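Local coordinates for protein tartronic semialdehyde reductase (Salmonella typhimurium, PDB 1YB4) that catalyses the NAD(P)H-dependent reduction of 2-hydroxy-3-oxopropanoate (tartronate semialdehyde) to (R)-glycerate, and the reverse oxidation, at residues C171-Q176 with N243-S248; N182-S187 with A260-L265; A25-H30 with K149-I154; M18-A23 with L42-V47. All blocks are in the same frame, centred on the assembly; numbering follows the deposited sequence.

Contact 1: C171-Q176 with N243-S248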
loop_
_atom_site.group_PDB
_atom_site.type_symbol
_atom_site.label_atom_id
_atom_site.label_comp_id
_atom_site.label_asym_id
_atom_site.label_seq_id
_atom_site.Cartn_x
_atom_site.Cartn_y
_atom_site.Cartn_z
ATOM N N CYS A 171 10.422 7.185 -20.928
ATOM C CA CYS A 171 9.087 7.108 -21.513
ATOM C C CYS A 171 8.546 5.681 -21.434
ATOM O O CYS A 171 7.373 5.460 -21.142
ATOM C CB CYS A 171 9.124 7.580 -22.961
ATOM S SG CYS A 171 7.492 7.852 -23.676
ATOM N N LYS A 172 9.408 4.706 -21.693
ATOM C CA LYS A 172 8.988 3.316 -21.623
ATOM C C LYS A 172 8.579 2.962 -20.186
ATOM O O LYS A 172 7.535 2.354 -19.979
ATOM C CB LYS A 172 10.122 2.396 -22.085
ATOM C CG LYS A 172 9.823 0.901 -21.957
ATOM C CD LYS A 172 8.641 0.492 -22.811
ATOM C CE LYS A 172 8.358 -0.996 -22.680
ATOM N NZ LYS A 172 9.590 -1.800 -22.942
ATOM N N VAL A 173 9.392 3.339 -19.199
ATOM C CA VAL A 173 9.076 3.011 -17.809
ATOM C C VAL A 173 7.725 3.571 -17.424
ATOM O O VAL A 173 6.923 2.887 -16.785
ATOM C CB VAL A 173 10.133 3.551 -16.824
ATOM C CG1 VAL A 173 9.673 3.332 -15.388
ATOM C CG2 VAL A 173 11.441 2.838 -17.037
ATOM N N ALA A 174 7.480 4.817 -17.827
ATOM C CA ALA A 174 6.218 5.496 -17.538
ATOM C C ALA A 174 5.048 4.716 -18.137
ATOM O O ALA A 174 3.986 4.606 -17.528
ATOM C CB ALA A 174 6.253 6.922 -18.089
ATOM N N ASN A 175 5.260 4.178 -19.333
ATOM C CA ASN A 175 4.251 3.383 -20.025
ATOM C C ASN A 175 3.924 2.142 -19.179
ATOM O O ASN A 175 2.754 1.859 -18.877
ATOM C CB ASN A 175 4.782 2.965 -21.414
ATOM C CG ASN A 175 3.718 2.280 -22.287
ATOM O OD1 ASN A 175 3.495 1.065 -22.201
ATOM N ND2 ASN A 175 3.053 3.068 -23.127
ATOM N N GLN A 176 4.961 1.417 -18.773
ATOM C CA GLN A 176 4.773 0.201 -17.987
ATOM C C GLN A 176 4.138 0.408 -16.624
ATOM O O GLN A 176 3.433 -0.472 -16.134
ATOM C CB GLN A 176 6.101 -0.537 -17.868
ATOM C CG GLN A 176 6.629 -0.984 -19.220
ATOM C CD GLN A 176 5.567 -1.708 -20.041
ATOM O OE1 GLN A 176 4.889 -1.114 -20.887
ATOM N NE2 GLN A 176 5.404 -2.989 -19.776
ATOM N N ASN A 243 10.432 -3.498 -12.059
ATOM C CA ASN A 243 11.646 -3.452 -11.252
ATOM C C ASN A 243 12.509 -2.266 -11.696
ATOM O O ASN A 243 13.216 -1.661 -10.875
ATOM C CB ASN A 243 12.441 -4.750 -11.364
ATOM C CG ASN A 243 13.495 -4.875 -10.272
ATOM O OD1 ASN A 243 14.639 -5.235 -10.541
ATOM N ND2 ASN A 243 13.113 -4.572 -9.030
ATOM N N LEU A 244 12.459 -1.926 -12.985
ATOM C CA LEU A 244 13.203 -0.770 -13.473
ATOM C C LEU A 244 12.607 0.469 -12.834
ATOM O O LEU A 244 13.325 1.309 -12.304
ATOM C CB LEU A 244 13.088 -0.654 -14.980
ATOM C CG LEU A 244 14.071 -1.524 -15.737
ATOM C CD1 LEU A 244 13.727 -1.513 -17.216
ATOM C CD2 LEU A 244 15.475 -0.999 -15.478
ATOM N N ALA A 245 11.282 0.572 -12.882
ATOM C CA ALA A 245 10.574 1.708 -12.289
ATOM C C ALA A 245 10.904 1.851 -10.803
ATOM O O ALA A 245 11.260 2.932 -10.344
ATOM C CB ALA A 245 9.069 1.553 -12.462
ATOM N N LEU A 246 10.793 0.762 -10.052
ATOM C CA LEU A 246 11.087 0.816 -8.620
ATOM C C LEU A 246 12.564 1.112 -8.294
ATOM O O LEU A 246 12.857 1.799 -7.324
ATOM C CB LEU A 246 10.623 -0.485 -7.949
ATOM C CG LEU A 246 9.097 -0.621 -7.889
ATOM C CD1 LEU A 246 8.701 -2.038 -7.525
ATOM C CD2 LEU A 246 8.551 0.382 -6.875
ATOM N N GLN A 247 13.491 0.605 -9.099
ATOM C CA GLN A 247 14.903 0.881 -8.856
ATOM C C GLN A 247 15.194 2.333 -9.245
ATOM O O GLN A 247 15.982 3.011 -8.583
ATOM C CB GLN A 247 15.800 -0.072 -9.656
ATOM C CG GLN A 247 15.800 -1.511 -9.164
ATOM C CD GLN A 247 16.309 -1.646 -7.731
ATOM O OE1 GLN A 247 15.557 -1.501 -6.768
ATOM N NE2 GLN A 247 17.600 -1.914 -7.589
ATOM N N SER A 248 14.554 2.804 -10.316
ATOM C CA SER A 248 14.721 4.185 -10.766
ATOM C C SER A 248 14.126 5.087 -9.693
ATOM O O SER A 248 14.724 6.087 -9.273
ATOM C CB SER A 248 13.977 4.422 -12.090
ATOM O OG SER A 248 14.521 3.644 -13.147
#
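Val173 meets Ala245 where the long helix 167-195, which opens the all-helical C-terminal domain of this HIBADH-related enzyme, runs past helix 235-251. The backbones come close here, the CA atoms of Val173 and Ala245 being 5.9 Å apart, as the small alanine allows.

The apolar contact is carried by the two branches of one valine. With CG1 anti to the backbone N (chi1 173°), that methyl faces helix 235-251 and lies 3.5 Å from Ala245 CB; the same Val173 CG1 is 3.6 Å from Ala245 CA, so it rests on the helix backbone as well as on the methyl. The other branch is looser: Val173 CG2 approaches Leu244 CB at 4.4 Å. Pro100 of helix 100-111 and Phe192 of the second subunit also pack on Val173, so this point joins both domains and a subunit interface.

Polar interactions lie around this apolar patch. Lys172, the predicted active-site residue, takes no part in the helix pairing; its NZ is hydrogen-bonded to Ser97 OG and Val122 O, which position the amine on the nucleotide-domain side. Gln176 O accepts from His238 NE2, a polar tie between the same two helices. Within helix 235-251, Leu244 O takes two donors, Ser248 N at 2.8 Å and the hydroxyl Ser248 OG, the latter also 2.8 Å from Leu244 O and 45° out of the carbonyl plane.

Contact 2: N182-S187 with A260-L265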
loop_
_atom_site.group_PDB
_atom_site.type_symbol
_atom_site.label_atom_id
_atom_site.label_comp_id
_atom_site.label_asym_id
_atom_site.label_seq_id
_atom_site.Cartn_x
_atom_site.Cartn_y
_atom_site.Cartn_z
ATOM N N ASN A 182 -3.266 0.519 -14.352
ATOM C CA ASN A 182 -4.590 0.486 -14.999
ATOM C C ASN A 182 -5.153 -0.933 -14.963
ATOM O O ASN A 182 -6.343 -1.130 -14.680
ATOM C CB ASN A 182 -4.505 0.982 -16.439
ATOM C CG ASN A 182 -4.534 2.486 -16.526
ATOM O OD1 ASN A 182 -4.230 3.177 -15.550
ATOM N ND2 ASN A 182 -4.891 3.011 -17.697
ATOM N N ILE A 183 -4.297 -1.922 -15.220
ATOM C CA ILE A 183 -4.740 -3.312 -15.181
ATOM C C ILE A 183 -5.215 -3.655 -13.769
ATOM O O ILE A 183 -6.241 -4.310 -13.595
ATOM C CB ILE A 183 -3.604 -4.301 -15.593
ATOM C CG1 ILE A 183 -3.309 -4.156 -17.089
ATOM C CG2 ILE A 183 -4.024 -5.726 -15.310
ATOM C CD1 ILE A 183 -2.078 -4.945 -17.577
ATOM N N GLU A 184 -4.485 -3.199 -12.758
ATOM C CA GLU A 184 -4.860 -3.500 -11.388
ATOM C C GLU A 184 -6.165 -2.792 -11.040
ATOM O O GLU A 184 -7.013 -3.334 -10.322
ATOM C CB GLU A 184 -3.737 -3.080 -10.441
ATOM C CG GLU A 184 -3.752 -3.766 -9.076
ATOM C CD GLU A 184 -4.680 -3.097 -8.081
ATOM O OE1 GLU A 184 -5.052 -1.921 -8.302
ATOM O OE2 GLU A 184 -5.017 -3.743 -7.063
ATOM N N ALA A 185 -6.338 -1.585 -11.564
ATOM C CA ALA A 185 -7.557 -0.838 -11.293
ATOM C C ALA A 185 -8.793 -1.570 -11.829
ATOM O O ALA A 185 -9.773 -1.758 -11.108
ATOM C CB ALA A 185 -7.458 0.563 -11.883
ATOM N N VAL A 186 -8.748 -1.989 -13.088
ATOM C CA VAL A 186 -9.877 -2.711 -13.676
ATOM C C VAL A 186 -10.158 -3.981 -12.851
ATOM O O VAL A 186 -11.319 -4.366 -12.663
ATOM C CB VAL A 186 -9.583 -3.081 -15.166
ATOM C CG1 VAL A 186 -10.806 -3.734 -15.818
ATOM C CG2 VAL A 186 -9.190 -1.811 -15.930
ATOM N N SER A 187 -9.099 -4.610 -12.342
ATOM C CA SER A 187 -9.221 -5.828 -11.528
ATOM C C SER A 187 -9.976 -5.593 -10.204
ATOM O O SER A 187 -10.825 -6.393 -9.801
ATOM C CB SER A 187 -7.827 -6.381 -11.204
ATOM O OG SER A 187 -7.061 -6.616 -12.376
ATOM N N ALA A 260 4.618 0.066 -6.343
ATOM C CA ALA A 260 5.238 -0.839 -5.386
ATOM C C ALA A 260 4.290 -2.001 -5.111
ATOM O O ALA A 260 4.696 -3.167 -5.180
ATOM C CB ALA A 260 5.568 -0.115 -4.093
ATOM N N THR A 261 3.032 -1.685 -4.810
ATOM C CA THR A 261 2.038 -2.718 -4.541
ATOM C C THR A 261 1.825 -3.616 -5.746
ATOM O O THR A 261 1.778 -4.826 -5.603
ATOM C CB THR A 261 0.661 -2.129 -4.168
ATOM O OG1 THR A 261 0.801 -1.224 -3.066
ATOM C CG2 THR A 261 -0.306 -3.254 -3.779
ATOM N N CYS A 262 1.683 -3.031 -6.931
ATOM C CA CYS A 262 1.472 -3.836 -8.137
ATOM C C CYS A 262 2.542 -4.899 -8.304
ATOM O O CYS A 262 2.247 -6.025 -8.710
ATOM C CB CYS A 262 1.427 -2.956 -9.389
ATOM S SG CYS A 262 -0.211 -2.254 -9.673
ATOM N N GLN A 263 3.782 -4.551 -7.973
ATOM C CA GLN A 263 4.884 -5.501 -8.101
ATOM C C GLN A 263 4.648 -6.650 -7.124
ATOM O O GLN A 263 4.892 -7.814 -7.447
ATOM C CB GLN A 263 6.219 -4.815 -7.791
ATOM C CG GLN A 263 7.462 -5.701 -7.944
ATOM C CD GLN A 263 7.698 -6.135 -9.387
ATOM O OE1 GLN A 263 6.832 -6.746 -10.021
ATOM N NE2 GLN A 263 8.877 -5.822 -9.911
ATOM N N GLU A 264 4.156 -6.329 -5.933
ATOM C CA GLU A 264 3.890 -7.357 -4.931
ATOM C C GLU A 264 2.723 -8.250 -5.348
ATOM O O GLU A 264 2.736 -9.456 -5.090
ATOM C CB GLU A 264 3.602 -6.714 -3.570
ATOM C CG GLU A 264 4.771 -5.944 -3.009
ATOM C CD GLU A 264 6.063 -6.749 -3.035
ATOM O OE1 GLU A 264 6.112 -7.824 -2.400
ATOM O OE2 GLU A 264 7.028 -6.307 -3.694
ATOM N N LEU A 265 1.710 -7.653 -5.971
ATOM C CA LEU A 265 0.558 -8.421 -6.436
ATOM C C LEU A 265 1.022 -9.399 -7.540
ATOM O O LEU A 265 0.530 -10.528 -7.636
ATOM C CB LEU A 265 -0.535 -7.480 -6.956
ATOM C CG LEU A 265 -1.244 -6.562 -5.941
ATOM C CD1 LEU A 265 -2.186 -5.629 -6.674
ATOM C CD2 LEU A 265 -2.020 -7.384 -4.928
#
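Glu184 lies against Cys262 and Leu265 with the aliphatic part of its side chain. Its CB is 3.7 Å from Cys262 SG, and one carbon further out Glu184 CG is 3.4 Å from Leu265 CD1, a tight approach. The same leucine methyl is 3.4 Å from the carboxylate oxygen Glu184 OE2, so Leu265 CD1 lies along the outer part of the acid, from CG to OE2. The acid's chain turns about its CB-CG bond (chi2 -84°), and the two side chains cross at about a right angle.

Helix geometry sets up the first shell. Cys262 and Leu265 are three residues apart and so fall on one side of helix 257-271; within 182-187, Glu184 is the residue that meets them, and the nearest CA atoms, Glu184 and Cys262, are 7.1 Å apart. One turn further along, Ser187 OG donates to Ile183 O at 2.7 Å, reaching it from the opposite face of the carbonyl plane to Ser187 N.

Further out, Leu286 of helix 283-290 packs on Glu184, and Met289 of that helix on Leu265. Glu188 OE2 is close to Glu184 OE2; like charges in this buried setting would probably favour protonation of one of the pair. With Asn258 of the second subunit also touching Glu184, helices 167-195 and 257-271 pack here beside a subunit interface, in the helical C-terminal domain of a HIBADH-related dehydrogenase.

Contact 3: A25-H30 with K149-I154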
loop_
_atom_site.group_PDB
_atom_site.type_symbol
_atom_site.label_atom_id
_atom_site.label_comp_id
_atom_site.label_asym_id
_atom_site.label_seq_id
_atom_site.Cartn_x
_atom_site.Cartn_y
_atom_site.Cartn_z
ATOM N N ALA A 25 14.097 -5.592 -45.996
ATOM C CA ALA A 25 13.910 -4.339 -46.717
ATOM C C ALA A 25 15.079 -4.019 -47.642
ATOM O O ALA A 25 15.116 -2.947 -48.248
ATOM C CB ALA A 25 13.696 -3.199 -45.747
ATOM N N GLY A 26 16.034 -4.941 -47.737
ATOM C CA GLY A 26 17.175 -4.735 -48.617
ATOM C C GLY A 26 18.485 -4.349 -47.952
ATOM O O GLY A 26 19.541 -4.354 -48.593
ATOM N N HIS A 27 18.431 -4.011 -46.671
ATOM C CA HIS A 27 19.632 -3.611 -45.954
ATOM C C HIS A 27 20.580 -4.779 -45.713
ATOM O O HIS A 27 20.161 -5.933 -45.624
ATOM C CB HIS A 27 19.245 -2.955 -44.628
ATOM C CG HIS A 27 18.446 -1.704 -44.800
ATOM N ND1 HIS A 27 19.005 -0.523 -45.235
ATOM C CD2 HIS A 27 17.117 -1.471 -44.679
ATOM C CE1 HIS A 27 18.054 0.384 -45.380
ATOM N NE2 HIS A 27 16.899 -0.167 -45.051
ATOM N N GLN A 28 21.868 -4.474 -45.636
ATOM C CA GLN A 28 22.856 -5.506 -45.385
ATOM C C GLN A 28 23.203 -5.387 -43.917
ATOM O O GLN A 28 23.679 -4.347 -43.460
ATOM C CB GLN A 28 24.107 -5.297 -46.242
ATOM C CG GLN A 28 24.807 -6.604 -46.593
ATOM C CD GLN A 28 23.992 -7.473 -47.557
ATOM O OE1 GLN A 28 22.832 -7.821 -47.292
ATOM N NE2 GLN A 28 24.605 -7.829 -48.684
ATOM N N LEU A 29 22.952 -6.457 -43.179
ATOM C CA LEU A 29 23.208 -6.466 -41.757
ATOM C C LEU A 29 24.289 -7.411 -41.294
ATOM O O LEU A 29 24.374 -8.559 -41.734
ATOM C CB LEU A 29 21.931 -6.818 -41.000
ATOM C CG LEU A 29 20.959 -5.710 -40.606
ATOM C CD1 LEU A 29 20.579 -4.851 -41.802
ATOM C CD2 LEU A 29 19.737 -6.364 -39.992
ATOM N N HIS A 30 25.117 -6.913 -40.390
ATOM C CA HIS A 30 26.153 -7.724 -39.799
ATOM C C HIS A 30 25.601 -7.916 -38.395
ATOM O O HIS A 30 25.563 -6.983 -37.595
ATOM C CB HIS A 30 27.480 -6.973 -39.799
ATOM C CG HIS A 30 28.200 -7.024 -41.112
ATOM N ND1 HIS A 30 28.962 -8.105 -41.498
ATOM C CD2 HIS A 30 28.295 -6.117 -42.116
ATOM C CE1 HIS A 30 29.500 -7.860 -42.680
ATOM N NE2 HIS A 30 29.113 -6.660 -43.076
ATOM N N LYS A 149 15.248 7.337 -38.563
ATOM C CA LYS A 149 13.799 7.297 -38.768
ATOM C C LYS A 149 13.283 6.319 -39.819
ATOM O O LYS A 149 12.320 5.602 -39.564
ATOM C CB LYS A 149 13.281 8.712 -39.066
ATOM C CG LYS A 149 11.762 8.835 -39.180
ATOM C CD LYS A 149 11.032 8.160 -38.016
ATOM C CE LYS A 149 9.566 8.565 -37.975
ATOM N NZ LYS A 149 8.865 8.331 -39.274
ATOM N N PRO A 150 13.900 6.284 -41.017
ATOM C CA PRO A 150 13.453 5.359 -42.076
ATOM C C PRO A 150 13.534 3.887 -41.644
ATOM O O PRO A 150 12.752 3.040 -42.105
ATOM C CB PRO A 150 14.399 5.667 -43.231
ATOM C CG PRO A 150 14.696 7.113 -43.027
ATOM C CD PRO A 150 14.911 7.220 -41.536
ATOM N N LEU A 151 14.490 3.593 -40.764
ATOM C CA LEU A 151 14.661 2.237 -40.259
ATOM C C LEU A 151 13.603 1.980 -39.193
ATOM O O LEU A 151 12.977 0.923 -39.171
ATOM C CB LEU A 151 16.053 2.068 -39.667
ATOM C CG LEU A 151 17.183 2.552 -40.570
ATOM C CD1 LEU A 151 18.510 2.243 -39.897
ATOM C CD2 LEU A 151 17.097 1.885 -41.938
ATOM N N PHE A 152 13.404 2.939 -38.296
ATOM C CA PHE A 152 12.374 2.762 -37.278
ATOM C C PHE A 152 11.040 2.484 -37.986
ATOM O O PHE A 152 10.240 1.661 -37.522
ATOM C CB PHE A 152 12.224 4.018 -36.413
ATOM C CG PHE A 152 13.328 4.217 -35.407
ATOM C CD1 PHE A 152 13.893 3.132 -34.732
ATOM C CD2 PHE A 152 13.766 5.498 -35.089
ATOM C CE1 PHE A 152 14.880 3.320 -33.749
ATOM C CE2 PHE A 152 14.755 5.697 -34.101
ATOM C CZ PHE A 152 15.309 4.609 -33.436
ATOM N N ASP A 153 10.822 3.163 -39.118
ATOM C CA ASP A 153 9.583 3.022 -39.899
ATOM C C ASP A 153 9.336 1.594 -40.331
ATOM O O ASP A 153 8.194 1.186 -40.510
ATOM C CB ASP A 153 9.609 3.911 -41.147
ATOM C CG ASP A 153 9.177 5.339 -40.867
ATOM O OD1 ASP A 153 9.428 6.219 -41.719
ATOM O OD2 ASP A 153 8.574 5.586 -39.810
ATOM N N ILE A 154 10.412 0.842 -40.518
ATOM C CA ILE A 154 10.305 -0.553 -40.916
ATOM C C ILE A 154 10.003 -1.397 -39.688
ATOM O O ILE A 154 9.288 -2.383 -39.773
ATOM C CB ILE A 154 11.618 -1.058 -41.516
ATOM C CG1 ILE A 154 11.982 -0.223 -42.734
ATOM C CG2 ILE A 154 11.493 -2.521 -41.887
ATOM C CD1 ILE A 154 13.360 -0.504 -43.245
#
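His27 and Ile154 point at each other from opposite directions, the tip of the isoleucine arriving at the rim of the imidazole. Ile154 CD1 is near the ring plane, 4.0 Å from His27 NE2, and so meets an edge. Leu151 comes in obliquely instead: its CD2 is 3.7 Å from His27 NE2 and 4.1 Å from the ring centroid, 30° off the normal, an off-centre CH-pi contact. Two methyls one helical turn apart thus hold the same end of the imidazole from different directions.

Ile154 CD1 has a second partner in Ala25 CB at 3.7 Å, so the methyl rests against the alanine and the histidine together. The two are set beside each other by the chain reversal at Gly26, whose positive phi of 104° belongs to a Schellman motif ending helix 15-24.

On the helix itself, Lys149 NZ forms a salt bridge with Asp153 OD2 at 2.8 Å. Behind the contact, His27 touches Leu6, and Leu151 packs on Leu6 of strand 5-8 and on Ile61 and Phe63 of strand 61-64. Helix 142-155 therefore lies on the sheet and packs on the turn between helix 15-24 and edge strand 28-31, which belongs to the first beta-alpha-beta unit of a Rossmann-type nucleotide-binding domain.

Contact 4: M18-A23 with L42-V47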
loop_
_atom_site.group_PDB
_atom_site.type_symbol
_atom_site.label_atom_id
_atom_site.label_comp_id
_atom_site.label_asym_id
_atom_site.label_seq_id
_atom_site.Cartn_x
_atom_site.Cartn_y
_atom_site.Cartn_z
HETATM N N MSE A 18 13.256 -8.475 -35.625
HETATM C CA MSE A 18 13.525 -7.084 -35.970
HETATM C C MSE A 18 14.600 -7.049 -37.046
HETATM O O MSE A 18 14.463 -6.335 -38.054
HETATM C CB MSE A 18 13.965 -6.301 -34.731
HETATM C CG MSE A 18 12.791 -6.021 -33.784
HETATM SE SE MSE A 18 13.252 -5.490 -31.982
HETATM C CE MSE A 18 13.504 -3.582 -32.292
ATOM N N ALA A 19 15.654 -7.840 -36.837
ATOM C CA ALA A 19 16.745 -7.932 -37.794
ATOM C C ALA A 19 16.158 -8.446 -39.113
ATOM O O ALA A 19 16.451 -7.906 -40.193
ATOM C CB ALA A 19 17.835 -8.889 -37.272
ATOM N N ILE A 20 15.318 -9.477 -39.014
ATOM C CA ILE A 20 14.673 -10.056 -40.189
ATOM C C ILE A 20 13.884 -9.000 -40.971
ATOM O O ILE A 20 13.844 -9.035 -42.192
ATOM C CB ILE A 20 13.726 -11.212 -39.806
ATOM C CG1 ILE A 20 14.540 -12.370 -39.235
ATOM C CG2 ILE A 20 12.935 -11.666 -41.022
ATOM C CD1 ILE A 20 13.747 -13.658 -39.052
ATOM N N ASN A 21 13.255 -8.059 -40.278
ATOM C CA ASN A 21 12.515 -7.018 -40.980
ATOM C C ASN A 21 13.443 -6.025 -41.686
ATOM O O ASN A 21 13.118 -5.538 -42.763
ATOM C CB ASN A 21 11.595 -6.255 -40.024
ATOM C CG ASN A 21 10.159 -6.693 -40.138
ATOM O OD1 ASN A 21 9.817 -7.826 -39.816
ATOM N ND2 ASN A 21 9.304 -5.793 -40.611
ATOM N N LEU A 22 14.582 -5.707 -41.075
ATOM C CA LEU A 22 15.529 -4.776 -41.688
ATOM C C LEU A 22 16.185 -5.434 -42.912
ATOM O O LEU A 22 16.374 -4.795 -43.957
ATOM C CB LEU A 22 16.608 -4.372 -40.683
ATOM C CG LEU A 22 16.183 -3.470 -39.520
ATOM C CD1 LEU A 22 17.345 -3.311 -38.583
ATOM C CD2 LEU A 22 15.735 -2.105 -40.038
ATOM N N ALA A 23 16.515 -6.716 -42.776
ATOM C CA ALA A 23 17.137 -7.462 -43.857
ATOM C C ALA A 23 16.158 -7.616 -45.019
ATOM O O ALA A 23 16.537 -7.523 -46.188
ATOM C CB ALA A 23 17.582 -8.822 -43.348
ATOM N N LEU A 42 19.822 -15.353 -41.955
ATOM C CA LEU A 42 21.121 -15.708 -42.499
ATOM C C LEU A 42 20.935 -15.754 -44.010
ATOM O O LEU A 42 21.660 -15.091 -44.752
ATOM C CB LEU A 42 21.601 -17.065 -41.971
ATOM C CG LEU A 42 22.369 -17.014 -40.646
ATOM C CD1 LEU A 42 22.744 -18.414 -40.197
ATOM C CD2 LEU A 42 23.621 -16.160 -40.815
ATOM N N SER A 43 19.935 -16.507 -44.455
ATOM C CA SER A 43 19.646 -16.642 -45.879
ATOM C C SER A 43 18.874 -15.441 -46.410
ATOM O O SER A 43 17.987 -15.594 -47.250
ATOM C CB SER A 43 18.817 -17.902 -46.134
ATOM O OG SER A 43 17.463 -17.698 -45.747
ATOM N N LEU A 44 19.210 -14.252 -45.923
ATOM C CA LEU A 44 18.528 -13.035 -46.348
ATOM C C LEU A 44 19.554 -11.921 -46.477
ATOM O O LEU A 44 19.208 -10.785 -46.802
ATOM C CB LEU A 44 17.442 -12.660 -45.328
ATOM C CG LEU A 44 16.293 -11.710 -45.695
ATOM C CD1 LEU A 44 15.548 -12.224 -46.903
ATOM C CD2 LEU A 44 15.331 -11.593 -44.521
ATOM N N GLY A 45 20.819 -12.257 -46.217
ATOM C CA GLY A 45 21.886 -11.275 -46.336
ATOM C C GLY A 45 22.713 -11.045 -45.086
ATOM O O GLY A 45 23.904 -10.724 -45.157
ATOM N N ALA A 46 22.080 -11.197 -43.933
ATOM C CA ALA A 46 22.761 -10.998 -42.673
ATOM C C ALA A 46 24.006 -11.869 -42.600
ATOM O O ALA A 46 23.985 -13.053 -42.941
ATOM C CB ALA A 46 21.820 -11.319 -41.509
ATOM N N VAL A 47 25.094 -11.249 -42.162
ATOM C CA VAL A 47 26.374 -11.917 -42.005
ATOM C C VAL A 47 26.603 -12.107 -40.516
ATOM O O VAL A 47 26.913 -11.143 -39.815
ATOM C CB VAL A 47 27.523 -11.053 -42.560
ATOM C CG1 VAL A 47 28.824 -11.817 -42.482
ATOM C CG2 VAL A 47 27.225 -10.629 -43.987
#
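The peptide carbonyl of Ile20 is the flat group closest to the opposite segment: Leu44 CD2 lies 3.8 Å from Ile20 O. No aromatic ring or side-chain amide joins in, so the rest of the contact is largely between aliphatic groups.

Leu44 does all the reaching. Its CG stands anti to the backbone N (chi1 -161°), which sends the isobutyl group out of the loop toward helix 15-24. There Leu44 CD2 comes to 3.8 Å from Ala23 CB, and the branch point follows closely, Leu44 CG being 3.9 Å from the same Ala23 CB. A longer contact, 4.2 Å between Leu44 CD2 and Ile20 CG2, adds the residue one turn earlier. The methyl therefore touches both Ile20 and Ala23, with the carbonyl of Ile20 as a third point of contact.

What presents the leucine is the end of helix 39-42. Gly45, at phi 123°, is the C-prime residue of a Schellman motif, in which Gly45 N bonds Leu42 O at 3.3 Å and Ala46 N bonds Leu41 O. Leu41 itself packs on Ala19 and Ile20, and Ala46 on Val31. The contact thus brings the loop after helix 39-42 against helix 15-24, the helix entered from a probable GxGxxG-type glycine turn in the beta-alpha-beta unit of a Rossmann-type fold.

In the fold
From the N terminus, contact 4 opens first, at 18-23, and contact 3 opens at 25-30 before contact 4 closes at 42-47; contact 3 then closes at 149-154, so the two cross. They touch through a probable hydrogen bond from Val47 N to Leu29 O (2.8 Å), and together tie helix 15-24, edge strand 28-31 and helix 142-155 into the nucleotide-binding domain. Contacts 1 and 2 follow in series and cross in the same manner: both start on helix 167-195, then close at the consecutive helices 235-251 and 257-271, which meet through Leu246 and Gln263. The centres of contacts 2 and 4 lie about 39 Å apart, on opposite sides of the chain's centre.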